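Local coordinates for translation initiation factor eif-2b-like protein (Chaetomium thermophilum, PDB 4ZEO) that probably takes part in translation initiation as the delta subunit of eIF2B, the guanine nucleotide exchange factor complex for eIF2, at residues 284-289 / 353-357; 309-315 / 334-340; 274-280 / 298-302; 388-394 / 434-440; 360-364 / 396-401. All coordinates share one frame; numbering follows the deposited sequence.

Contact 1 of 5, residues 284-289 / 353-357; sequences DTIVTY and SNVFL
Ile286 reaches across to Phe356 on the neighbouring strand. Its CB sits 3.9 Å from Asn354 O. From there CG2, set anti to the backbone N by a chi1 of -47° for CG1, comes within 3.4 Å of Phe356 CD2. The other branch ends in CD1, which lies 3.7 Å from Phe356 CE2. The two side chains meet at a slant. The opposite face of the sheet carries Val287, whose CB meets Val355 CG2 at 3.9 Å. These two parallel strands are the first and fourth of a sheet ordered 3-2-1-4-5-6, as in Rossmann-like folds. Their junction is the switch point where the chain changes its direction of travel across the sheet. The ladder starts with Asn354 N to Thr285 O (2.8 Å). It continues with Val287 N to Asn354 O, the donor tilted 33° from the carbonyl plane, and then Phe356 N to Val287 O. Beyond it a side chain takes over. Thr288 OG1 donates to Phe356 O at 2.6 Å, approaching nearly along the C=O axis.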
# COMPACT_ATOMS: atom_id res chain seq x y z
N ASP A 284 -6.61 1.19 -26.08
CA ASP A 284 -7.12 1.92 -24.91
C ASP A 284 -6.33 3.19 -24.64
O ASP A 284 -5.14 3.30 -24.97
CB ASP A 284 -7.07 1.03 -23.65
CG ASP A 284 -8.27 0.10 -23.51
OD1 ASP A 284 -8.32 -0.66 -22.51
OD2 ASP A 284 -9.16 0.10 -24.39
N THR A 285 -6.99 4.14 -24.02
CA THR A 285 -6.27 5.27 -23.45
C THR A 285 -6.46 5.23 -21.96
O THR A 285 -7.57 5.18 -21.46
CB THR A 285 -6.72 6.62 -24.01
OG1 THR A 285 -6.63 6.60 -25.45
CG2 THR A 285 -5.81 7.71 -23.48
N ILE A 286 -5.36 5.24 -21.26
CA ILE A 286 -5.35 5.14 -19.81
C ILE A 286 -4.95 6.46 -19.20
O ILE A 286 -4.01 7.10 -19.67
CB ILE A 286 -4.38 4.05 -19.31
CG1 ILE A 286 -4.56 2.75 -20.11
CG2 ILE A 286 -4.55 3.84 -17.83
CD1 ILE A 286 -5.84 2.02 -19.78
N VAL A 287 -5.66 6.87 -18.15
CA VAL A 287 -5.30 8.07 -17.41
C VAL A 287 -4.88 7.69 -15.99
O VAL A 287 -5.48 6.82 -15.35
CB VAL A 287 -6.46 9.08 -17.36
CG1 VAL A 287 -6.02 10.34 -16.61
CG2 VAL A 287 -6.94 9.42 -18.79
N THR A 288 -3.80 8.28 -15.50
CA THR A 288 -3.45 8.08 -14.11
C THR A 288 -2.85 9.37 -13.56
O THR A 288 -2.58 10.31 -14.32
CB THR A 288 -2.51 6.88 -13.91
OG1 THR A 288 -2.53 6.51 -12.53
CG2 THR A 288 -1.08 7.20 -14.35
N TYR A 289 -2.71 9.42 -12.23
CA TYR A 289 -2.25 10.61 -11.53
C TYR A 289 -1.03 10.31 -10.65
O TYR A 289 -1.09 9.47 -9.75
CB TYR A 289 -3.38 11.17 -10.68
CG TYR A 289 -3.06 12.40 -9.87
CD1 TYR A 289 -2.75 13.61 -10.50
CD2 TYR A 289 -3.05 12.36 -8.48
CE1 TYR A 289 -2.46 14.75 -9.76
CE2 TYR A 289 -2.76 13.49 -7.74
CZ TYR A 289 -2.48 14.68 -8.38
OH TYR A 289 -2.19 15.81 -7.64
N SER A 353 -11.72 7.11 -22.18
CA SER A 353 -10.50 6.75 -21.45
C SER A 353 -10.80 5.90 -20.20
O SER A 353 -11.93 5.88 -19.69
CB SER A 353 -9.70 8.00 -21.05
OG SER A 353 -10.30 8.68 -19.95
N ASN A 354 -9.78 5.21 -19.69
CA ASN A 354 -9.93 4.53 -18.41
C ASN A 354 -8.95 5.09 -17.38
O ASN A 354 -7.75 5.16 -17.63
CB ASN A 354 -9.70 3.03 -18.58
CG ASN A 354 -10.90 2.33 -19.19
OD1 ASN A 354 -11.92 2.13 -18.55
ND2 ASN A 354 -10.76 1.93 -20.45
N VAL A 355 -9.44 5.39 -16.19
CA VAL A 355 -8.61 5.97 -15.16
C VAL A 355 -8.22 4.89 -14.14
O VAL A 355 -9.09 4.22 -13.59
CB VAL A 355 -9.34 7.12 -14.45
CG1 VAL A 355 -8.52 7.64 -13.30
CG2 VAL A 355 -9.71 8.25 -15.42
N PHE A 356 -6.92 4.70 -13.94
CA PHE A 356 -6.42 3.76 -12.95
C PHE A 356 -5.74 4.57 -11.87
O PHE A 356 -4.84 5.35 -12.15
CB PHE A 356 -5.41 2.76 -13.54
CG PHE A 356 -6.03 1.67 -14.37
CD1 PHE A 356 -6.17 0.39 -13.88
CD2 PHE A 356 -6.44 1.93 -15.67
CE1 PHE A 356 -6.74 -0.62 -14.67
CE2 PHE A 356 -7.01 0.92 -16.46
CZ PHE A 356 -7.16 -0.34 -15.97
N LEU A 357 -6.17 4.37 -10.63
CA LEU A 357 -5.63 5.08 -9.49
C LEU A 357 -5.20 4.13 -8.37
O LEU A 357 -5.76 3.05 -8.20
CB LEU A 357 -6.68 6.06 -8.97
CG LEU A 357 -6.84 7.50 -9.50
CD1 LEU A 357 -5.93 8.00 -10.64
CD2 LEU A 357 -8.32 7.91 -9.68

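Contact 2 of 5, residues 309-315 / 334-340; sequences FNVTVLD and IPVLYSP
Val311 and Val313 pair with Val336 and Tyr338 in a beta-alpha-beta unit. Strand 310-314 leads through helix 321-331 to strand 336-338, at one edge of the parallel sheet. The tight part lies on the face with the valines, under helices 293-304 and 321-331. Here Val311 CG2 meets Ile334 CG2 at 3.7 Å, and Val313 CG2 meets Val336 CG1 at 3.7 Å. Ile334 CD1 lies 4.0 Å from CZ of the Phe309 ring. The other face is looser. Thr312 and Leu337 lie side by side, with Thr312 OG1 4.0 Å from Leu337 CB, and Leu337 is exposed. Asn310 and Pro335 cross near the solvent. Four nearly straight backbone bonds join the strands, from Val311 N to Pro335 O through to Ser339 N to Val313 O. Tyr338 CG lies anti to the backbone N (chi1 176°), which carries the ring along to Asp315. There Tyr338 OH donates to Asp315 OD1 at 2.7 Å. OD1 accepts on its anti lone pair, and the carboxylate plane stands 83° from the ring.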
# COMPACT_ATOMS: atom_id res chain seq x y z
N PHE A 309 -1.27 0.69 -26.21
CA PHE A 309 -2.21 1.60 -25.59
C PHE A 309 -1.52 2.91 -25.26
O PHE A 309 -0.29 3.00 -25.29
CB PHE A 309 -2.81 0.97 -24.33
CG PHE A 309 -1.78 0.45 -23.35
CD1 PHE A 309 -1.26 -0.82 -23.47
CD2 PHE A 309 -1.35 1.24 -22.29
CE1 PHE A 309 -0.32 -1.28 -22.58
CE2 PHE A 309 -0.41 0.77 -21.39
CZ PHE A 309 0.10 -0.49 -21.54
N ASN A 310 -2.32 3.91 -24.97
CA ASN A 310 -1.82 5.23 -24.65
C ASN A 310 -1.99 5.52 -23.18
O ASN A 310 -2.94 5.04 -22.55
CB ASN A 310 -2.53 6.28 -25.48
CG ASN A 310 -2.14 6.22 -26.94
OD1 ASN A 310 -0.97 6.04 -27.27
ND2 ASN A 310 -3.10 6.41 -27.82
N VAL A 311 -1.04 6.25 -22.62
CA VAL A 311 -1.15 6.65 -21.23
C VAL A 311 -1.03 8.15 -21.06
O VAL A 311 -0.15 8.79 -21.64
CB VAL A 311 -0.10 5.92 -20.37
CG1 VAL A 311 -0.12 6.44 -18.95
CG2 VAL A 311 -0.35 4.42 -20.40
N THR A 312 -1.96 8.71 -20.30
CA THR A 312 -1.89 10.11 -19.93
C THR A 312 -1.52 10.15 -18.47
O THR A 312 -2.19 9.55 -17.63
CB THR A 312 -3.23 10.86 -20.19
OG1 THR A 312 -3.45 10.97 -21.59
CG2 THR A 312 -3.19 12.26 -19.58
N VAL A 313 -0.43 10.83 -18.16
CA VAL A 313 0.01 10.97 -16.78
C VAL A 313 -0.16 12.40 -16.32
O VAL A 313 0.45 13.32 -16.86
CB VAL A 313 1.47 10.51 -16.59
CG1 VAL A 313 1.87 10.63 -15.13
CG2 VAL A 313 1.63 9.08 -17.07
N LEU A 314 -0.99 12.56 -15.30
CA LEU A 314 -1.28 13.86 -14.73
C LEU A 314 -0.44 13.98 -13.46
O LEU A 314 -0.06 12.95 -12.89
CB LEU A 314 -2.77 13.99 -14.44
CG LEU A 314 -3.77 13.84 -15.60
CD1 LEU A 314 -5.19 13.68 -15.07
CD2 LEU A 314 -3.71 15.02 -16.51
N ASP A 315 -0.12 15.20 -13.02
CA ASP A 315 0.73 15.30 -11.84
C ASP A 315 0.35 16.41 -10.89
O ASP A 315 -0.50 17.25 -11.19
CB ASP A 315 2.20 15.49 -12.24
CG ASP A 315 3.16 14.61 -11.42
OD1 ASP A 315 4.32 14.50 -11.84
OD2 ASP A 315 2.75 14.05 -10.37
N ILE A 334 5.77 2.48 -24.23
CA ILE A 334 4.43 3.03 -24.12
C ILE A 334 4.43 4.52 -24.45
O ILE A 334 5.24 5.27 -23.91
CB ILE A 334 3.86 2.85 -22.71
CG1 ILE A 334 3.93 1.37 -22.27
CG2 ILE A 334 2.44 3.40 -22.62
CD1 ILE A 334 3.65 1.13 -20.80
N PRO A 335 3.52 4.95 -25.36
CA PRO A 335 3.38 6.37 -25.67
C PRO A 335 2.74 7.09 -24.49
O PRO A 335 1.65 6.71 -24.08
CB PRO A 335 2.46 6.39 -26.90
CG PRO A 335 2.39 4.99 -27.37
CD PRO A 335 2.61 4.13 -26.17
N VAL A 336 3.40 8.12 -23.96
CA VAL A 336 2.89 8.80 -22.78
C VAL A 336 2.74 10.31 -23.00
O VAL A 336 3.64 10.97 -23.54
CB VAL A 336 3.81 8.58 -21.56
CG1 VAL A 336 3.26 9.32 -20.33
CG2 VAL A 336 3.96 7.08 -21.27
N LEU A 337 1.59 10.83 -22.58
CA LEU A 337 1.32 12.26 -22.53
C LEU A 337 1.42 12.73 -21.09
O LEU A 337 0.71 12.26 -20.21
CB LEU A 337 -0.05 12.56 -23.11
CG LEU A 337 -0.48 14.00 -23.32
CD1 LEU A 337 0.56 14.76 -24.12
CD2 LEU A 337 -1.83 13.99 -24.02
N TYR A 338 2.34 13.64 -20.83
CA TYR A 338 2.60 14.06 -19.47
C TYR A 338 2.13 15.49 -19.19
O TYR A 338 2.45 16.42 -19.92
CB TYR A 338 4.10 13.96 -19.15
CG TYR A 338 4.40 14.49 -17.78
CD1 TYR A 338 4.06 13.75 -16.66
CD2 TYR A 338 5.00 15.73 -17.60
CE1 TYR A 338 4.31 14.22 -15.38
CE2 TYR A 338 5.27 16.22 -16.32
CZ TYR A 338 4.92 15.45 -15.22
OH TYR A 338 5.18 15.88 -13.94
N SER A 339 1.42 15.65 -18.09
CA SER A 339 1.04 16.98 -17.65
C SER A 339 1.52 17.18 -16.22
O SER A 339 1.26 16.33 -15.36
CB SER A 339 -0.47 17.16 -17.75
OG SER A 339 -0.79 18.53 -17.72
N PRO A 340 2.26 18.27 -15.97
CA PRO A 340 2.77 18.59 -14.63
C PRO A 340 1.68 18.98 -13.65
O PRO A 340 1.93 19.05 -12.46
CB PRO A 340 3.71 19.77 -14.90
CG PRO A 340 3.16 20.39 -16.10
CD PRO A 340 2.73 19.24 -16.96

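Contact 3 of 5, residues 274-280 / 298-302; sequences RNAAQSI and TLLRA
Ala277 and Ala302 bring the end of helix 246-277 close to helix 293-304, their CB atoms 4.2 Å apart. Small side chains make this close approach possible. The apolar contacts come first. Ile280, just beyond the first helix, sends CD1 to Leu299 CD2 (3.7 Å), the two side chains crossing at about a right angle. Its CG2 branch meets Ala302 CB at 4.0 Å. Thr298 sets both CG2 and OG1 against Ala276 CB, each 3.6 Å away. OG1 also bonds back to Leu294 O in its own helix. The aliphatic part of Arg301 then covers Ala277, CG to CB at 3.6 Å. A bend at chi2 (78°) turns the rest of this chain toward the extended Arg274. The charged groups form the last class. Arg301 NH2 lies over one face of the Arg274 guanidinium, offset toward its rim, with the two planes 27° apart. Arg301 NH2 is 3.4 Å from Arg274 CD. Outside the contact, Arg301 NE has a salt bridge to Glu305, and Arg274 NH1 bonds to Tyr270 OH. Between these two segments the contact rests mainly on apolar packing. Glu305 probably eases the nearness of the two like charges.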
# COMPACT_ATOMS: atom_id res chain seq x y z
N ARG A 274 -1.56 -8.17 -12.61
CA ARG A 274 -1.98 -9.09 -13.66
C ARG A 274 -3.48 -8.98 -13.91
O ARG A 274 -3.93 -8.90 -15.04
CB ARG A 274 -1.61 -10.53 -13.31
CG ARG A 274 -2.21 -11.51 -14.27
CD ARG A 274 -1.44 -12.81 -14.28
NE ARG A 274 -1.98 -13.72 -15.29
CZ ARG A 274 -1.48 -14.92 -15.57
NH1 ARG A 274 -0.42 -15.38 -14.94
NH2 ARG A 274 -2.06 -15.66 -16.50
N ASN A 275 -4.26 -8.99 -12.85
CA ASN A 275 -5.70 -8.95 -13.02
C ASN A 275 -6.17 -7.57 -13.53
O ASN A 275 -7.08 -7.50 -14.34
CB ASN A 275 -6.39 -9.37 -11.72
CG ASN A 275 -6.23 -10.86 -11.45
OD1 ASN A 275 -5.59 -11.56 -12.24
ND2 ASN A 275 -6.77 -11.34 -10.33
N ALA A 276 -5.51 -6.50 -13.10
CA ALA A 276 -5.85 -5.16 -13.62
C ALA A 276 -5.48 -5.00 -15.11
O ALA A 276 -6.20 -4.35 -15.87
CB ALA A 276 -5.19 -4.07 -12.78
N ALA A 277 -4.35 -5.60 -15.50
CA ALA A 277 -3.89 -5.58 -16.89
C ALA A 277 -4.87 -6.27 -17.84
O ALA A 277 -4.87 -6.02 -19.06
CB ALA A 277 -2.51 -6.24 -16.98
N GLN A 278 -5.66 -7.19 -17.30
CA GLN A 278 -6.72 -7.85 -18.07
C GLN A 278 -7.74 -6.83 -18.56
O GLN A 278 -8.36 -7.01 -19.61
CB GLN A 278 -7.41 -8.92 -17.22
CG GLN A 278 -6.66 -10.22 -17.18
CD GLN A 278 -7.31 -11.22 -16.25
OE1 GLN A 278 -8.23 -10.88 -15.50
NE2 GLN A 278 -6.81 -12.45 -16.25
N SER A 279 -7.95 -5.79 -17.77
CA SER A 279 -8.86 -4.72 -18.12
C SER A 279 -8.35 -3.87 -19.28
O SER A 279 -9.13 -3.21 -19.94
CB SER A 279 -9.12 -3.82 -16.91
OG SER A 279 -10.23 -4.30 -16.19
N ILE A 280 -7.03 -3.83 -19.46
CA ILE A 280 -6.44 -3.06 -20.54
C ILE A 280 -6.47 -3.81 -21.86
O ILE A 280 -6.13 -4.97 -21.91
CB ILE A 280 -5.03 -2.62 -20.17
CG1 ILE A 280 -5.10 -1.76 -18.91
CG2 ILE A 280 -4.38 -1.85 -21.32
CD1 ILE A 280 -3.79 -1.35 -18.38
N THR A 298 0.91 -2.51 -13.38
CA THR A 298 -0.18 -2.90 -14.26
C THR A 298 0.11 -2.52 -15.70
O THR A 298 -0.02 -3.34 -16.61
CB THR A 298 -1.49 -2.27 -13.84
OG1 THR A 298 -1.86 -2.76 -12.55
CG2 THR A 298 -2.57 -2.60 -14.85
N LEU A 299 0.54 -1.27 -15.88
CA LEU A 299 0.86 -0.74 -17.20
C LEU A 299 2.04 -1.49 -17.80
O LEU A 299 2.03 -1.83 -18.98
CB LEU A 299 1.13 0.78 -17.12
CG LEU A 299 -0.11 1.60 -16.69
CD1 LEU A 299 0.16 3.12 -16.60
CD2 LEU A 299 -1.29 1.34 -17.64
N LEU A 300 3.06 -1.78 -16.99
CA LEU A 300 4.20 -2.55 -17.50
C LEU A 300 3.76 -3.98 -17.87
O LEU A 300 4.21 -4.53 -18.86
CB LEU A 300 5.35 -2.58 -16.48
CG LEU A 300 6.00 -1.19 -16.27
CD1 LEU A 300 7.09 -1.19 -15.18
CD2 LEU A 300 6.53 -0.61 -17.58
N ARG A 301 2.84 -4.54 -17.10
CA ARG A 301 2.35 -5.88 -17.39
C ARG A 301 1.59 -5.94 -18.73
O ARG A 301 1.84 -6.83 -19.56
CB ARG A 301 1.45 -6.37 -16.24
CG ARG A 301 0.78 -7.70 -16.46
CD ARG A 301 1.73 -8.84 -16.25
NE ARG A 301 1.06 -10.09 -16.59
CZ ARG A 301 1.56 -11.31 -16.40
NH1 ARG A 301 2.76 -11.50 -15.86
NH2 ARG A 301 0.83 -12.36 -16.76
N ALA A 302 0.70 -4.98 -18.97
CA ALA A 302 -0.10 -4.95 -20.19
C ALA A 302 0.80 -4.83 -21.40
O ALA A 302 0.59 -5.51 -22.42
CB ALA A 302 -1.09 -3.81 -20.16

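Contact 4 of 5, residues 388-394 / 434-440; sequences VIVLCET and ITGVITE
At one edge of the parallel sheet, Val388-Leu391 runs beside the outermost strand, Gly436-Ile438. The entry to the pairing is a double grip. Val388 O accepts from both Thr435 N and Gly436 N, and Val388 N donates to Thr435 OG1 at 2.9 Å in an almost straight bond (178°). The ladder then passes through Val390 N to Gly436 O and Ile438 N to Val390 O, and closes with Cys392 N to Ile438 O. In this Rossmann-like sheet, Ile438 packs on the face that helix 246-277 covers. Its CB lies 3.8 Å from Leu391 CD2, the two side chains pointing the same way, and its CD1 is 3.9 Å from Ile389 CG2. On the other face Val390 CG2 meets Ile434 CG2 at 3.6 Å. Past the strands, Glu440 folds back at chi2 (-92°) and crosses Thr394 at about a right angle. Glu440 OE1 takes Thr394 N on its syn lone pair at 2.8 Å. Thr394 OG1 donates to Glu440 OE2 at 2.6 Å, from 45° above the carboxylate plane. With an alanine at Glu440, the Thr394 amide would probably lose its acceptor and the threonine hydroxyl its carboxylate partner. Arg264 also bonds to Thr394 OG1.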
# COMPACT_ATOMS: atom_id res chain seq x y z
N VAL A 388 -13.43 4.59 -13.44
CA VAL A 388 -12.39 4.91 -12.48
C VAL A 388 -12.11 3.62 -11.71
O VAL A 388 -12.95 3.13 -10.97
CB VAL A 388 -12.79 6.08 -11.53
CG1 VAL A 388 -11.72 6.32 -10.44
CG2 VAL A 388 -13.03 7.35 -12.33
N ILE A 389 -10.93 3.07 -11.95
CA ILE A 389 -10.51 1.81 -11.34
C ILE A 389 -9.44 2.07 -10.33
O ILE A 389 -8.38 2.65 -10.65
CB ILE A 389 -9.98 0.81 -12.38
CG1 ILE A 389 -11.01 0.66 -13.50
CG2 ILE A 389 -9.69 -0.55 -11.75
CD1 ILE A 389 -10.71 -0.47 -14.46
N VAL A 390 -9.72 1.64 -9.11
CA VAL A 390 -8.77 1.81 -8.02
C VAL A 390 -8.12 0.47 -7.71
O VAL A 390 -8.81 -0.54 -7.57
CB VAL A 390 -9.44 2.37 -6.76
CG1 VAL A 390 -8.49 2.28 -5.55
CG2 VAL A 390 -9.93 3.79 -7.00
N LEU A 391 -6.80 0.48 -7.63
CA LEU A 391 -5.98 -0.71 -7.34
C LEU A 391 -5.45 -0.64 -5.92
O LEU A 391 -4.79 0.34 -5.53
CB LEU A 391 -4.82 -0.82 -8.30
CG LEU A 391 -5.15 -0.67 -9.79
CD1 LEU A 391 -3.87 -0.69 -10.66
CD2 LEU A 391 -6.12 -1.77 -10.22
N CYS A 392 -5.76 -1.65 -5.11
CA CYS A 392 -5.37 -1.61 -3.71
C CYS A 392 -5.34 -3.00 -3.04
O CYS A 392 -6.23 -3.82 -3.25
CB CYS A 392 -6.33 -0.65 -2.98
SG CYS A 392 -5.90 -0.19 -1.31
N GLU A 393 -4.35 -3.21 -2.18
CA GLU A 393 -4.23 -4.47 -1.44
C GLU A 393 -5.27 -4.47 -0.33
O GLU A 393 -5.56 -3.42 0.24
CB GLU A 393 -2.81 -4.63 -0.86
CG GLU A 393 -1.71 -4.64 -1.91
CD GLU A 393 -1.16 -3.23 -2.27
OE1 GLU A 393 -1.82 -2.19 -2.00
OE2 GLU A 393 -0.04 -3.18 -2.83
N THR A 394 -5.78 -5.64 0.02
CA THR A 394 -6.83 -5.76 1.03
C THR A 394 -6.36 -5.27 2.39
O THR A 394 -7.16 -4.77 3.17
CB THR A 394 -7.33 -7.22 1.19
OG1 THR A 394 -6.25 -8.08 1.56
CG2 THR A 394 -7.93 -7.71 -0.08
N ILE A 434 -15.76 6.28 -7.60
CA ILE A 434 -15.00 5.07 -7.90
C ILE A 434 -15.90 4.01 -8.53
O ILE A 434 -16.89 3.60 -7.94
CB ILE A 434 -14.32 4.52 -6.64
CG1 ILE A 434 -13.44 5.60 -6.00
CG2 ILE A 434 -13.50 3.26 -6.96
CD1 ILE A 434 -13.08 5.33 -4.54
N THR A 435 -15.56 3.60 -9.75
CA THR A 435 -16.30 2.56 -10.46
C THR A 435 -16.10 1.21 -9.79
O THR A 435 -17.05 0.46 -9.56
CB THR A 435 -15.86 2.47 -11.94
OG1 THR A 435 -16.02 3.74 -12.57
CG2 THR A 435 -16.68 1.42 -12.70
N GLY A 436 -14.86 0.87 -9.50
CA GLY A 436 -14.57 -0.39 -8.86
C GLY A 436 -13.17 -0.44 -8.31
O GLY A 436 -12.31 0.34 -8.73
N VAL A 437 -12.96 -1.36 -7.38
CA VAL A 437 -11.65 -1.57 -6.78
C VAL A 437 -11.13 -2.97 -7.09
O VAL A 437 -11.82 -3.96 -6.88
CB VAL A 437 -11.71 -1.42 -5.25
CG1 VAL A 437 -10.29 -1.54 -4.64
CG2 VAL A 437 -12.30 -0.09 -4.89
N ILE A 438 -9.90 -3.07 -7.57
CA ILE A 438 -9.30 -4.38 -7.78
C ILE A 438 -8.29 -4.68 -6.65
O ILE A 438 -7.33 -3.94 -6.46
CB ILE A 438 -8.59 -4.47 -9.13
CG1 ILE A 438 -9.58 -4.28 -10.28
CG2 ILE A 438 -7.87 -5.82 -9.28
CD1 ILE A 438 -8.89 -4.32 -11.64
N THR A 439 -8.48 -5.81 -5.95
CA THR A 439 -7.60 -6.23 -4.87
C THR A 439 -6.97 -7.56 -5.27
O THR A 439 -7.16 -8.02 -6.40
CB THR A 439 -8.32 -6.41 -3.51
OG1 THR A 439 -9.12 -7.61 -3.53
CG2 THR A 439 -9.19 -5.20 -3.15
N GLU A 440 -6.13 -8.11 -4.40
CA GLU A 440 -5.52 -9.41 -4.66
C GLU A 440 -6.53 -10.58 -4.52
O GLU A 440 -6.20 -11.73 -4.84
CB GLU A 440 -4.31 -9.61 -3.73
CG GLU A 440 -4.63 -9.96 -2.27
CD GLU A 440 -4.72 -8.76 -1.36
OE1 GLU A 440 -5.02 -7.66 -1.83
OE2 GLU A 440 -4.47 -8.93 -0.14

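Contact 5 of 5, residues 360-364 / 396-401; sequences EAIFA and NFDRER
Next to a classic beta bulge, where Glu360 and Ala361 both face His369, Ile362 makes a single backbone bridge to Phe397. Ile362 N donates to Asn396 O at 3.2 Å, from well above the carbonyl plane. Asp398 N returns a bond to Ile362 O at 2.9 Å. Phe397 CG lies beside the backbone N (chi1 -76°), which lays the ring along Ile362. Ile362 CB stands over the centre of the Phe397 ring in a CH-pi contact, 4.1 Å from the centroid and only 4° off the normal. Ile362 CD1 reaches on to Phe397 CZ at 3.6 Å. Val437 of the edge strand 436-438 touches both side chains. A serine in place of Phe397 would probably leave Ile362 without its flat partner and open a gap beside Val437. Asp398 CB lies 3.9 Å from Ala364 N. Arg401, poorly ordered, faces Asp398 OD1 by charge alone, with no N-H aimed at it. The bridge and apolar pair thus mainly fix the contact, and the charged end is likely to be held loosely.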
# COMPACT_ATOMS: atom_id res chain seq x y z
N GLU A 360 -3.30 5.20 -0.50
CA GLU A 360 -2.70 4.78 0.75
C GLU A 360 -3.63 3.88 1.57
O GLU A 360 -3.18 3.02 2.32
CB GLU A 360 -2.32 6.00 1.58
CG GLU A 360 -1.05 6.70 1.15
CD GLU A 360 0.06 5.78 0.68
OE1 GLU A 360 0.24 5.66 -0.56
OE2 GLU A 360 0.77 5.23 1.53
N ALA A 361 -4.94 4.08 1.44
CA ALA A 361 -5.91 3.30 2.21
C ALA A 361 -7.31 3.40 1.64
O ALA A 361 -7.62 4.30 0.85
CB ALA A 361 -5.93 3.76 3.67
N ILE A 362 -8.16 2.48 2.08
CA ILE A 362 -9.58 2.58 1.78
C ILE A 362 -10.34 2.53 3.09
O ILE A 362 -10.14 1.65 3.92
CB ILE A 362 -10.04 1.48 0.83
CG1 ILE A 362 -9.30 1.65 -0.49
CG2 ILE A 362 -11.54 1.56 0.64
CD1 ILE A 362 -9.80 0.84 -1.59
N PHE A 363 -11.18 3.53 3.30
CA PHE A 363 -11.92 3.66 4.54
C PHE A 363 -13.13 2.74 4.53
O PHE A 363 -13.49 2.17 3.49
CB PHE A 363 -12.37 5.11 4.75
CG PHE A 363 -11.24 6.07 5.01
CD1 PHE A 363 -10.61 6.10 6.24
CD2 PHE A 363 -10.79 6.92 4.01
CE1 PHE A 363 -9.58 6.97 6.47
CE2 PHE A 363 -9.76 7.78 4.24
CZ PHE A 363 -9.15 7.81 5.47
N ALA A 364 -13.75 2.61 5.69
CA ALA A 364 -14.92 1.76 5.90
C ALA A 364 -16.09 2.19 5.01
O ALA A 364 -16.89 1.36 4.58
CB ALA A 364 -15.31 1.78 7.35
N ASN A 396 -4.77 -2.75 3.14
CA ASN A 396 -4.94 -1.30 3.21
C ASN A 396 -6.39 -0.88 3.55
O ASN A 396 -6.65 0.29 3.79
CB ASN A 396 -4.51 -0.66 1.88
CG ASN A 396 -3.00 -0.66 1.67
OD1 ASN A 396 -2.24 -0.33 2.57
ND2 ASN A 396 -2.56 -1.04 0.48
N PHE A 397 -7.32 -1.83 3.53
CA PHE A 397 -8.71 -1.55 3.90
C PHE A 397 -8.89 -1.39 5.40
O PHE A 397 -8.23 -2.06 6.20
CB PHE A 397 -9.66 -2.65 3.43
CG PHE A 397 -9.95 -2.61 1.96
CD1 PHE A 397 -8.92 -2.71 1.04
CD2 PHE A 397 -11.25 -2.55 1.49
CE1 PHE A 397 -9.17 -2.70 -0.32
CE2 PHE A 397 -11.52 -2.54 0.14
CZ PHE A 397 -10.47 -2.61 -0.78
N ASP A 398 -9.78 -0.49 5.77
CA ASP A 398 -10.18 -0.39 7.16
C ASP A 398 -11.28 -1.42 7.34
O ASP A 398 -12.39 -1.22 6.89
CB ASP A 398 -10.67 1.02 7.48
CG ASP A 398 -10.95 1.22 8.95
OD1 ASP A 398 -11.77 2.09 9.29
OD2 ASP A 398 -10.34 0.51 9.77
N ARG A 399 -10.97 -2.55 7.93
CA ARG A 399 -11.96 -3.61 8.06
C ARG A 399 -12.72 -3.43 9.37
O ARG A 399 -13.89 -3.82 9.48
CB ARG A 399 -11.31 -4.99 7.98
CG ARG A 399 -10.11 -5.01 7.07
CD ARG A 399 -9.58 -6.41 6.88
NE ARG A 399 -8.22 -6.38 6.35
CZ ARG A 399 -7.18 -6.91 6.99
NH1 ARG A 399 -5.97 -6.83 6.46
NH2 ARG A 399 -7.34 -7.52 8.15
N GLU A 400 -12.05 -2.83 10.35
CA GLU A 400 -12.64 -2.54 11.65
C GLU A 400 -13.01 -1.06 11.83
O GLU A 400 -12.13 -0.25 12.14
CB GLU A 400 -11.68 -2.95 12.77
CG GLU A 400 -11.69 -4.42 13.13
CD GLU A 400 -11.91 -4.63 14.62
OE1 GLU A 400 -11.23 -3.95 15.43
OE2 GLU A 400 -12.78 -5.47 15.00
N ARG A 401 -14.29 -0.73 11.60
CA ARG A 401 -14.89 0.58 11.91
C ARG A 401 -16.35 0.64 11.46
O ARG A 401 -16.88 -0.31 10.88
CB ARG A 401 -14.12 1.74 11.27
CG ARG A 401 -13.25 2.53 12.26
CD ARG A 401 -12.77 3.85 11.65
NE ARG A 401 -11.37 4.14 11.99
CZ ARG A 401 -10.66 5.14 11.46
NH1 ARG A 401 -9.40 5.33 11.85
NH2 ARG A 401 -11.20 5.96 10.56

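In the fold
Contacts 1, 2 and 4 lie in one parallel sheet. Contacts 1 and 2 have centres about 9 Å apart and join through strands 285-289 and 310-314, with Ile286 O 2.7 Å from Thr312 N. Contacts 1 and 4, centres about 13 Å apart, meet where Val355 O is 2.7 Å from Ile389 N. Contacts 2 and 4 hold opposite edges, about 20 Å between centres. Contact 3 covers one face of the sheet, its centre about 12 Å from that of contact 1. Toward contact 4, Ala276 CB meets Leu391 CD2 at 3.6 Å. Contact 5 joins contact 4, centres about 12 Å apart, where Ile362 CD1 lies 3.9 Å from Val437 CG1. It is farthest from contact 2, about 29 Å between centres.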